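Local structure of hypothetical protein Rv0793 (Mycobacterium tuberculosis, 1Y0H) at residues M2-V8 with Y59-L65; L25-M29 with H73-Y77; D37-D43 with L55-R60. The protein is a homodimeric putative monooxygenase that might take part in antibiotic biosynthesis or, alternatively, scavenge reactive oxygen species. One frame throughout, in Å; residues are numbered along the deposited sequence.

Contact 1 (M2-V8 with Y59-L65); sequences MTSPVAV and YRSRIAL
The backbone of V6 meets that of Y59 in an antiparallel, hydrogen-bonded beta pair, and its straighter link runs from Y59 N to V6 O at 2.8 Å, with an N-H...O angle of 179°. The return bond, V6 N to Y59 O, is longer at 3.1 Å. This is how strand 6-12 of the ferredoxin-like fold meets the end of strand 53-59, just before the chain turns into helix 62-69. S61 is the N-cap of that helix. Its OG, placed between the backbone N and the carbonyl carbon (chi1 70°), accepts from A64 N at 2.9 Å. Ahead of the strand, the segment from M2 to P5 wraps round this helix start: S4 O receives a CA-H contact from S61, and M2 O takes a weak bond from I63 N. The side chain of M2 bends at its second torsion and lies over the first turn, CG against I63 CG1 and SD against R62 CG. R62 carries its charged end away to a salt bridge with D66. Inward, V6 and V8 close the angle between strand and helix. V6 CG2 faces both the CB of Y59 and the CB of L65, while V8 CG2 touches L65 CD1 at 3.9 Å and comes to the edge of the Y59 ring; L65 CA lies over one face of that ring. One water bridges the two backbones, donating to T3 O at 2.6 Å and to R60 O at 2.9 Å.

Contact 2 (L25-M29 with H73-Y77); sequences LLDAM and HYLNY. With ACT (acetate ion), chain D.
M29 reaches across to H73, Y74 and Y77 with a side chain that curls instead of extending. Its CB packs on Y42 OH of strand 39-47, and CG comes 4.1 Å from Y77 CB. SD then lies against helix 72-78, 3.2 Å from the carbonyl O of H73 and 3.6 Å from Y77 CB. Two successive bends, chi2 -70° and chi3 -72°, tuck the methyl CE back onto the backbone of Y74, 3.7 Å from its CA. The sulfur also makes Met-aromatic contacts, oblique to the Y77 ring and at the edge of the H73 ring. H73 O already accepts the helical bond from Y77 N, so the sulfur is an additional neighbour. One turn along, L25 and L26 each bring a CD2 methyl to the Y77 ring: L25 to CD1, crossing it at about a right angle, and L26 to CE1 at 3.8 Å. Beyond the rings, an acetate ion, probably from the crystallisation liquor, takes a 2.6 Å hydrogen bond at OXT from Y74 OH and lies by the hydroxyl end of Y77. The two helices run nearly antiparallel (173°), their axes 10.1 Å apart, and pack side by side on one face of the sheet, as the helical layer of the ferredoxin-like alpha+beta sandwich. L26 meets L44 and F12 there, Y77 also rests on F12, and H73 NE2 is bonded to E36 beyond the end of helix 19-35.

Contact 3 (D37-D43 with L55-R60); sequences DGCRSYD and LFERYR. With ACT (acetate ion), chain C.
The R58 guanidinium holds S41 OG at its edge, in plane, through an NH2 bond of 3.1 Å, while F56 CE1 lies 3.5 Å above its centre on one face. R58 is extended (chi2 -180°), and its CD lies over a face of the R40 guanidinium, whose NH2 donates to A100 O. The R60 guanidinium has R40 CA over one face and D37 O at its edge, the latter through a weak NH1 bond. On the other side of the sheet, the Y42 ring carries L55 CD2 over one face as a CH-pi contact, 4.1 Å from the centroid, with an acetate O in plane at its edge. E57 runs alongside Y42, its carboxylate turned 56° from the ring. Antiparallel bonds join the two strands of this beta hairpin, interrupted by a classic beta bulge: R40 N and S41 N both donate to R58 O, at 2.8 and 3.1 Å. The bulge brings the R40 and R58 side chains close, but R58 NE has a salt bridge to E99, which probably eases the like-charge approach. R58 NH1 forms a salt bridge with D43 of the second subunit, and F56 of that subunit stacks on F56 of this chain, so this face serves the dimer. The opposite face is a polar site: Y42 OH donates to the acetate O at 2.8 Å, E57 OE2 lies 2.8 Å from acetate OXT, H68 NE2 also bonds the ion, and Y59 OH donates to E57 OE1. Though probably a crystallisation component, the acetate may mark a pocket, consistent with a site for a small carboxylate.

In the fold
The three contacts show how a ferredoxin-like chain ties itself together by interleaving. Along the sequence the segments of contacts 1 and 2 alternate; 37-43 and 55-60 come after the first segments of both, and 55-60 runs into 59-65. Contact 3 is the hairpin of strands 39-47 and 53-59, and contact 1, with its centre about 9 Å away, adds strand 6-12 beside it; they share Y59 and R60, and V8 N lies 2.8 Å from E57 O. Contact 2, about 14 Å from contact 3 and 19 Å from contact 1 between centres, belongs to the helical layer, which meets the sheet where M29 packs on Y42. One sheet face receives helices, the other the second subunit.

Contact 1 (M2-V8 with Y59-L65)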
loop_
_atom_site.group_PDB
_atom_site.type_symbol
_atom_site.label_atom_id
_atom_site.label_comp_id
_atom_site.label_asym_id
_atom_site.label_seq_id
_atom_site.Cartn_x
_atom_site.Cartn_y
_atom_site.Cartn_z
ATOM N N MET A 2 19.255 2.240 -7.655
ATOM C CA MET A 2 18.672 3.587 -7.671
ATOM C C MET A 2 17.768 3.839 -8.872
ATOM O O MET A 2 16.908 4.727 -8.835
ATOM C CB MET A 2 19.765 4.657 -7.568
ATOM C CG MET A 2 19.419 5.799 -6.626
ATOM S SD MET A 2 19.454 5.338 -4.862
ATOM C CE MET A 2 19.811 6.944 -4.182
ATOM N N THR A 3 17.952 3.053 -9.927
ATOM C CA THR A 3 17.144 3.204 -11.138
ATOM C C THR A 3 15.901 2.322 -11.088
ATOM O O THR A 3 15.059 2.384 -11.986
ATOM C CB THR A 3 17.947 2.869 -12.416
ATOM O OG1 THR A 3 18.209 1.466 -12.463
ATOM C CG2 THR A 3 19.265 3.654 -12.458
ATOM N N SER A 4 15.791 1.496 -10.052
ATOM C CA SER A 4 14.698 0.525 -9.946
ATOM C C SER A 4 13.434 1.186 -9.418
ATOM O O SER A 4 13.512 2.022 -8.524
ATOM C CB SER A 4 15.082 -0.610 -8.992
ATOM O OG SER A 4 16.303 -1.203 -9.398
ATOM N N PRO A 5 12.257 0.777 -9.935
ATOM C CA PRO A 5 11.010 1.318 -9.389
ATOM C C PRO A 5 10.829 1.042 -7.902
ATOM O O PRO A 5 11.345 0.051 -7.363
ATOM C CB PRO A 5 9.914 0.598 -10.187
ATOM C CG PRO A 5 10.585 0.082 -11.398
ATOM C CD PRO A 5 12.016 -0.168 -11.042
ATOM N N VAL A 6 10.096 1.941 -7.256
ATOM C CA VAL A 6 9.820 1.828 -5.838
ATOM C C VAL A 6 8.383 2.222 -5.601
ATOM O O VAL A 6 7.767 2.880 -6.447
ATOM C CB VAL A 6 10.768 2.728 -4.952
ATOM C CG1 VAL A 6 12.213 2.309 -5.086
ATOM C CG2 VAL A 6 10.588 4.242 -5.239
ATOM N N ALA A 7 7.855 1.803 -4.455
ATOM C CA ALA A 7 6.553 2.276 -3.993
ATOM C C ALA A 7 6.669 2.826 -2.566
ATOM O O ALA A 7 7.635 2.574 -1.867
ATOM C CB ALA A 7 5.492 1.161 -4.076
ATOM N N VAL A 8 5.666 3.583 -2.137
ATOM C CA VAL A 8 5.642 4.117 -0.786
ATOM C C VAL A 8 4.220 3.988 -0.278
ATOM O O VAL A 8 3.259 4.252 -1.018
ATOM C CB VAL A 8 6.034 5.625 -0.749
ATOM C CG1 VAL A 8 6.033 6.165 0.682
ATOM C CG2 VAL A 8 7.391 5.850 -1.397
ATOM N N TYR A 59 6.780 5.085 -7.959
ATOM C CA TYR A 59 7.751 5.909 -8.675
ATOM C C TYR A 59 8.558 5.033 -9.610
ATOM O O TYR A 59 8.804 3.867 -9.325
ATOM C CB TYR A 59 8.650 6.677 -7.694
ATOM C CG TYR A 59 7.817 7.614 -6.858
ATOM C CD1 TYR A 59 7.443 8.864 -7.345
ATOM C CD2 TYR A 59 7.357 7.225 -5.600
ATOM C CE1 TYR A 59 6.624 9.721 -6.590
ATOM C CE2 TYR A 59 6.537 8.078 -4.840
ATOM C CZ TYR A 59 6.174 9.317 -5.355
ATOM O OH TYR A 59 5.368 10.161 -4.612
ATOM N N ARG A 60 8.968 5.615 -10.727
ATOM C CA ARG A 60 9.678 4.873 -11.754
ATOM C C ARG A 60 11.087 4.481 -11.303
ATOM O O ARG A 60 11.682 3.563 -11.858
ATOM C CB ARG A 60 9.706 5.674 -13.062
ATOM C CG ARG A 60 8.295 6.068 -13.510
ATOM C CD ARG A 60 8.153 6.364 -15.002
ATOM N NE ARG A 60 6.792 6.018 -15.430
ATOM C CZ ARG A 60 5.729 6.815 -15.324
ATOM N NH1 ARG A 60 5.839 8.039 -14.823
ATOM N NH2 ARG A 60 4.545 6.382 -15.731
ATOM N N SER A 61 11.606 5.174 -10.291
ATOM C CA SER A 61 12.958 4.911 -9.767
ATOM C C SER A 61 13.064 5.502 -8.370
ATOM O O SER A 61 12.253 6.346 -7.991
ATOM C CB SER A 61 14.023 5.554 -10.672
ATOM O OG SER A 61 13.997 6.975 -10.582
ATOM N N ARG A 62 14.063 5.065 -7.602
ATOM C CA ARG A 62 14.335 5.702 -6.320
ATOM C C ARG A 62 14.728 7.168 -6.507
ATOM O O ARG A 62 14.388 8.019 -5.671
ATOM C CB ARG A 62 15.418 4.949 -5.538
ATOM C CG ARG A 62 15.856 5.653 -4.273
ATOM C CD ARG A 62 14.707 5.806 -3.262
ATOM N NE ARG A 62 15.063 6.772 -2.221
ATOM C CZ ARG A 62 15.290 6.454 -0.947
ATOM N NH1 ARG A 62 15.178 5.191 -0.538
ATOM N NH2 ARG A 62 15.617 7.402 -0.079
ATOM N N ILE A 63 15.446 7.455 -7.597
ATOM C CA ILE A 63 15.822 8.820 -7.959
ATOM C C ILE A 63 14.568 9.700 -8.063
ATOM O O ILE A 63 14.562 10.819 -7.584
ATOM C CB ILE A 63 16.617 8.852 -9.276
ATOM C CG1 ILE A 63 17.989 8.196 -9.053
ATOM C CG2 ILE A 63 16.789 10.266 -9.803
ATOM C CD1 ILE A 63 18.535 7.539 -10.292
ATOM N N ALA A 64 13.517 9.157 -8.674
ATOM C CA ALA A 64 12.246 9.873 -8.829
ATOM C C ALA A 64 11.594 10.177 -7.487
ATOM O O ALA A 64 10.991 11.236 -7.322
ATOM C CB ALA A 64 11.280 9.086 -9.724
ATOM N N LEU A 65 11.703 9.238 -6.548
ATOM C CA LEU A 65 11.202 9.452 -5.179
ATOM C C LEU A 65 12.003 10.565 -4.509
ATOM O O LEU A 65 11.450 11.385 -3.799
ATOM C CB LEU A 65 11.276 8.161 -4.358
ATOM C CG LEU A 65 10.919 8.278 -2.879
ATOM C CD1 LEU A 65 9.496 8.810 -2.764
ATOM C CD2 LEU A 65 11.069 6.929 -2.185
HETATM O O HOH W 1 13.666 3.246 -14.011
#

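Contact 2 (L25-M29 with H73-Y77)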
loop_
_atom_site.group_PDB
_atom_site.type_symbol
_atom_site.label_atom_id
_atom_site.label_comp_id
_atom_site.label_asym_id
_atom_site.label_seq_id
_atom_site.Cartn_x
_atom_site.Cartn_y
_atom_site.Cartn_z
ATOM N N LEU A 25 -5.016 19.059 2.578
ATOM C CA LEU A 25 -3.561 19.069 2.453
ATOM C C LEU A 25 -3.091 17.979 1.495
ATOM O O LEU A 25 -2.257 18.221 0.608
ATOM C CB LEU A 25 -2.909 18.899 3.825
ATOM C CG LEU A 25 -1.403 19.134 3.850
ATOM C CD1 LEU A 25 -1.087 20.622 3.734
ATOM C CD2 LEU A 25 -0.835 18.577 5.145
ATOM N N LEU A 26 -3.627 16.775 1.678
ATOM C CA LEU A 26 -3.248 15.668 0.814
ATOM C C LEU A 26 -3.812 15.843 -0.598
ATOM O O LEU A 26 -3.129 15.540 -1.573
ATOM C CB LEU A 26 -3.653 14.333 1.446
ATOM C CG LEU A 26 -3.027 14.029 2.817
ATOM C CD1 LEU A 26 -3.450 12.647 3.281
ATOM C CD2 LEU A 26 -1.508 14.145 2.803
ATOM N N ASP A 27 -5.028 16.377 -0.716
ATOM C CA ASP A 27 -5.625 16.636 -2.029
ATOM C C ASP A 27 -4.724 17.495 -2.898
ATOM O O ASP A 27 -4.586 17.238 -4.098
ATOM C CB ASP A 27 -6.977 17.352 -1.903
ATOM C CG ASP A 27 -8.129 16.419 -1.533
ATOM O OD1 ASP A 27 -8.019 15.184 -1.660
ATOM O OD2 ASP A 27 -9.195 16.948 -1.112
ATOM N N ALA A 28 -4.117 18.512 -2.293
ATOM C CA ALA A 28 -3.292 19.477 -3.017
ATOM C C ALA A 28 -2.003 18.863 -3.568
ATOM O O ALA A 28 -1.353 19.446 -4.429
ATOM C CB ALA A 28 -2.974 20.666 -2.132
ATOM N N MET A 29 -1.649 17.691 -3.057
ATOM C CA MET A 29 -0.446 16.977 -3.496
ATOM C C MET A 29 -0.697 16.190 -4.768
ATOM O O MET A 29 0.240 15.858 -5.488
ATOM C CB MET A 29 0.009 16.007 -2.412
ATOM C CG MET A 29 0.652 16.689 -1.197
ATOM S SD MET A 29 2.270 17.401 -1.571
ATOM C CE MET A 29 3.261 15.918 -1.745
ATOM N N HIS A 73 5.800 21.194 -3.713
ATOM C CA HIS A 73 4.568 20.690 -3.125
ATOM C C HIS A 73 4.852 19.792 -1.919
ATOM O O HIS A 73 4.165 19.902 -0.900
ATOM C CB HIS A 73 3.634 20.034 -4.156
ATOM C CG HIS A 73 4.321 19.115 -5.117
ATOM N ND1 HIS A 73 5.152 19.572 -6.118
ATOM C CD2 HIS A 73 4.260 17.769 -5.260
ATOM C CE1 HIS A 73 5.599 18.544 -6.814
ATOM N NE2 HIS A 73 5.074 17.439 -6.314
ATOM N N TYR A 74 5.871 18.938 -2.013
ATOM C CA TYR A 74 6.203 18.064 -0.890
ATOM C C TYR A 74 6.663 18.886 0.303
ATOM O O TYR A 74 6.253 18.636 1.428
ATOM C CB TYR A 74 7.263 17.028 -1.263
ATOM C CG TYR A 74 7.606 16.068 -0.137
ATOM C CD1 TYR A 74 6.871 14.890 0.051
ATOM C CD2 TYR A 74 8.636 16.355 0.754
ATOM C CE1 TYR A 74 7.183 14.002 1.078
ATOM C CE2 TYR A 74 8.952 15.481 1.785
ATOM C CZ TYR A 74 8.222 14.313 1.941
ATOM O OH TYR A 74 8.533 13.445 2.961
ATOM N N LEU A 75 7.518 19.869 0.059
ATOM C CA LEU A 75 8.062 20.646 1.169
ATOM C C LEU A 75 6.988 21.464 1.884
ATOM O O LEU A 75 7.050 21.625 3.110
ATOM C CB LEU A 75 9.227 21.525 0.709
ATOM C CG LEU A 75 10.483 20.784 0.234
ATOM C CD1 LEU A 75 11.520 21.794 -0.212
ATOM C CD2 LEU A 75 11.072 19.812 1.274
ATOM N N ASN A 76 6.012 21.964 1.131
ATOM C CA ASN A 76 4.878 22.685 1.705
ATOM C C ASN A 76 4.072 21.757 2.601
ATOM O O ASN A 76 3.710 22.116 3.722
ATOM C CB ASN A 76 3.981 23.267 0.607
ATOM C CG ASN A 76 2.755 23.958 1.167
ATOM O OD1 ASN A 76 2.869 24.951 1.877
ATOM N ND2 ASN A 76 1.573 23.442 0.842
ATOM N N TYR A 77 3.808 20.557 2.092
ATOM C CA TYR A 77 3.082 19.530 2.821
ATOM C C TYR A 77 3.825 19.124 4.100
ATOM O O TYR A 77 3.220 19.025 5.166
ATOM C CB TYR A 77 2.848 18.322 1.897
ATOM C CG TYR A 77 2.955 16.985 2.595
ATOM C CD1 TYR A 77 1.855 16.423 3.229
ATOM C CD2 TYR A 77 4.167 16.287 2.628
ATOM C CE1 TYR A 77 1.964 15.201 3.894
ATOM C CE2 TYR A 77 4.283 15.085 3.300
ATOM C CZ TYR A 77 3.174 14.550 3.930
ATOM O OH TYR A 77 3.250 13.344 4.583
HETATM C C ACT D . 6.154 11.616 3.945
HETATM O O ACT D . 5.119 11.287 3.303
HETATM O OXT ACT D . 7.261 11.248 3.475
HETATM C CH3 ACT D . 6.073 12.405 5.215
#

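Contact 3 (D37-D43 with L55-R60)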
loop_
_atom_site.group_PDB
_atom_site.type_symbol
_atom_site.label_atom_id
_atom_site.label_comp_id
_atom_site.label_asym_id
_atom_site.label_seq_id
_atom_site.Cartn_x
_atom_site.Cartn_y
_atom_site.Cartn_z
ATOM N N ASP A 37 7.311 13.541 -13.836
ATOM C CA ASP A 37 7.770 12.620 -14.874
ATOM C C ASP A 37 7.963 11.214 -14.311
ATOM O O ASP A 37 7.646 10.217 -14.961
ATOM C CB ASP A 37 9.090 13.133 -15.453
ATOM C CG ASP A 37 9.520 12.381 -16.693
ATOM O OD1 ASP A 37 8.947 12.640 -17.773
ATOM O OD2 ASP A 37 10.443 11.545 -16.595
ATOM N N GLY A 38 8.472 11.153 -13.085
ATOM C CA GLY A 38 8.831 9.898 -12.467
ATOM C C GLY A 38 7.777 9.247 -11.602
ATOM O O GLY A 38 8.040 8.209 -11.006
ATOM N N CYS A 39 6.593 9.848 -11.515
ATOM C CA CYS A 39 5.520 9.278 -10.718
ATOM C C CYS A 39 4.639 8.376 -11.583
ATOM O O CYS A 39 3.997 8.855 -12.532
ATOM C CB CYS A 39 4.657 10.382 -10.095
ATOM S SG CYS A 39 3.298 9.714 -9.056
ATOM N N ARG A 40 4.631 7.079 -11.270
ATOM C CA ARG A 40 3.754 6.130 -11.949
ATOM C C ARG A 40 2.311 6.224 -11.434
ATOM O O ARG A 40 1.367 6.225 -12.219
ATOM C CB ARG A 40 4.275 4.702 -11.819
ATOM C CG ARG A 40 3.236 3.678 -12.206
ATOM C CD ARG A 40 3.777 2.287 -12.141
ATOM N NE ARG A 40 2.694 1.312 -12.233
ATOM C CZ ARG A 40 2.884 0.003 -12.351
ATOM N NH1 ARG A 40 4.119 -0.490 -12.411
ATOM N NH2 ARG A 40 1.843 -0.814 -12.433
ATOM N N SER A 41 2.144 6.275 -10.119
ATOM C CA SER A 41 0.813 6.491 -9.539
ATOM C C SER A 41 0.895 7.141 -8.161
ATOM O O SER A 41 1.926 7.105 -7.504
ATOM C CB SER A 41 0.036 5.167 -9.476
ATOM O OG SER A 41 0.675 4.236 -8.639
ATOM N N TYR A 42 -0.211 7.744 -7.746
ATOM C CA TYR A 42 -0.300 8.417 -6.451
ATOM C C TYR A 42 -1.783 8.460 -6.124
ATOM O O TYR A 42 -2.518 9.269 -6.686
ATOM C CB TYR A 42 0.283 9.820 -6.600
ATOM C CG TYR A 42 0.521 10.606 -5.336
ATOM C CD1 TYR A 42 -0.394 11.580 -4.912
ATOM C CD2 TYR A 42 1.691 10.429 -4.590
ATOM C CE1 TYR A 42 -0.158 12.346 -3.766
ATOM C CE2 TYR A 42 1.928 11.201 -3.433
ATOM C CZ TYR A 42 0.997 12.150 -3.038
ATOM O OH TYR A 42 1.224 12.906 -1.920
ATOM N N ASP A 43 -2.213 7.561 -5.243
ATOM C CA ASP A 43 -3.641 7.341 -4.982
ATOM C C ASP A 43 -3.966 7.460 -3.494
ATOM O O ASP A 43 -3.235 6.963 -2.652
ATOM C CB ASP A 43 -4.071 5.965 -5.514
ATOM C CG ASP A 43 -3.908 5.851 -7.018
ATOM O OD1 ASP A 43 -4.304 6.795 -7.726
ATOM O OD2 ASP A 43 -3.386 4.818 -7.486
ATOM N N LEU A 55 -1.932 6.962 1.572
ATOM C CA LEU A 55 -1.455 7.176 0.200
ATOM C C LEU A 55 -0.697 5.951 -0.235
ATOM O O LEU A 55 0.132 5.431 0.514
ATOM C CB LEU A 55 -0.521 8.398 0.100
ATOM C CG LEU A 55 -1.193 9.767 0.062
ATOM C CD1 LEU A 55 -0.119 10.805 0.342
ATOM C CD2 LEU A 55 -1.866 10.050 -1.287
ATOM N N PHE A 56 -1.005 5.471 -1.437
ATOM C CA PHE A 56 -0.131 4.508 -2.085
ATOM C C PHE A 56 0.505 5.200 -3.281
ATOM O O PHE A 56 -0.193 5.722 -4.140
ATOM C CB PHE A 56 -0.882 3.244 -2.513
ATOM C CG PHE A 56 0.036 2.122 -2.881
ATOM C CD1 PHE A 56 0.282 1.807 -4.209
ATOM C CD2 PHE A 56 0.679 1.399 -1.896
ATOM C CE1 PHE A 56 1.158 0.768 -4.548
ATOM C CE2 PHE A 56 1.562 0.356 -2.223
ATOM C CZ PHE A 56 1.801 0.056 -3.558
ATOM N N GLU A 57 1.834 5.188 -3.321
ATOM C CA GLU A 57 2.604 5.926 -4.318
ATOM C C GLU A 57 3.555 4.979 -5.026
ATOM O O GLU A 57 4.146 4.105 -4.399
ATOM C CB GLU A 57 3.443 7.006 -3.632
ATOM C CG GLU A 57 2.716 7.745 -2.533
ATOM C CD GLU A 57 3.605 8.650 -1.705
ATOM O OE1 GLU A 57 4.707 9.062 -2.172
ATOM O OE2 GLU A 57 3.173 8.964 -0.570
ATOM N N ARG A 58 3.683 5.154 -6.338
ATOM C CA ARG A 58 4.623 4.365 -7.128
ATOM C C ARG A 58 5.462 5.301 -7.981
ATOM O O ARG A 58 4.918 6.161 -8.666
ATOM C CB ARG A 58 3.861 3.420 -8.061
ATOM C CG ARG A 58 3.154 2.247 -7.414
ATOM C CD ARG A 58 2.483 1.468 -8.555
ATOM N NE ARG A 58 1.742 0.285 -8.132
ATOM C CZ ARG A 58 0.426 0.246 -7.957
ATOM N NH1 ARG A 58 -0.151 -0.883 -7.576
ATOM N NH2 ARG A 58 -0.311 1.335 -8.149
ATOM N N TYR A 59 6.780 5.085 -7.959
ATOM C CA TYR A 59 7.751 5.909 -8.675
ATOM C C TYR A 59 8.558 5.033 -9.610
ATOM O O TYR A 59 8.804 3.867 -9.325
ATOM C CB TYR A 59 8.650 6.677 -7.694
ATOM C CG TYR A 59 7.817 7.614 -6.858
ATOM C CD1 TYR A 59 7.443 8.864 -7.345
ATOM C CD2 TYR A 59 7.357 7.225 -5.600
ATOM C CE1 TYR A 59 6.624 9.721 -6.590
ATOM C CE2 TYR A 59 6.537 8.078 -4.840
ATOM C CZ TYR A 59 6.174 9.317 -5.355
ATOM O OH TYR A 59 5.368 10.161 -4.612
ATOM N N ARG A 60 8.968 5.615 -10.727
ATOM C CA ARG A 60 9.678 4.873 -11.754
ATOM C C ARG A 60 11.087 4.481 -11.303
ATOM O O ARG A 60 11.682 3.563 -11.858
ATOM C CB ARG A 60 9.706 5.674 -13.062
ATOM C CG ARG A 60 8.295 6.068 -13.510
ATOM C CD ARG A 60 8.153 6.364 -15.002
ATOM N NE ARG A 60 6.792 6.018 -15.430
ATOM C CZ ARG A 60 5.729 6.815 -15.324
ATOM N NH1 ARG A 60 5.839 8.039 -14.823
ATOM N NH2 ARG A 60 4.545 6.382 -15.731
HETATM C C ACT C . 3.653 12.125 0.231
HETATM O O ACT C . 3.767 12.396 -0.981
HETATM O OXT ACT C . 4.338 11.167 0.671
HETATM C CH3 ACT C . 2.728 12.911 1.105
HETATM O O HOH W 2 -0.722 4.153 -6.470
#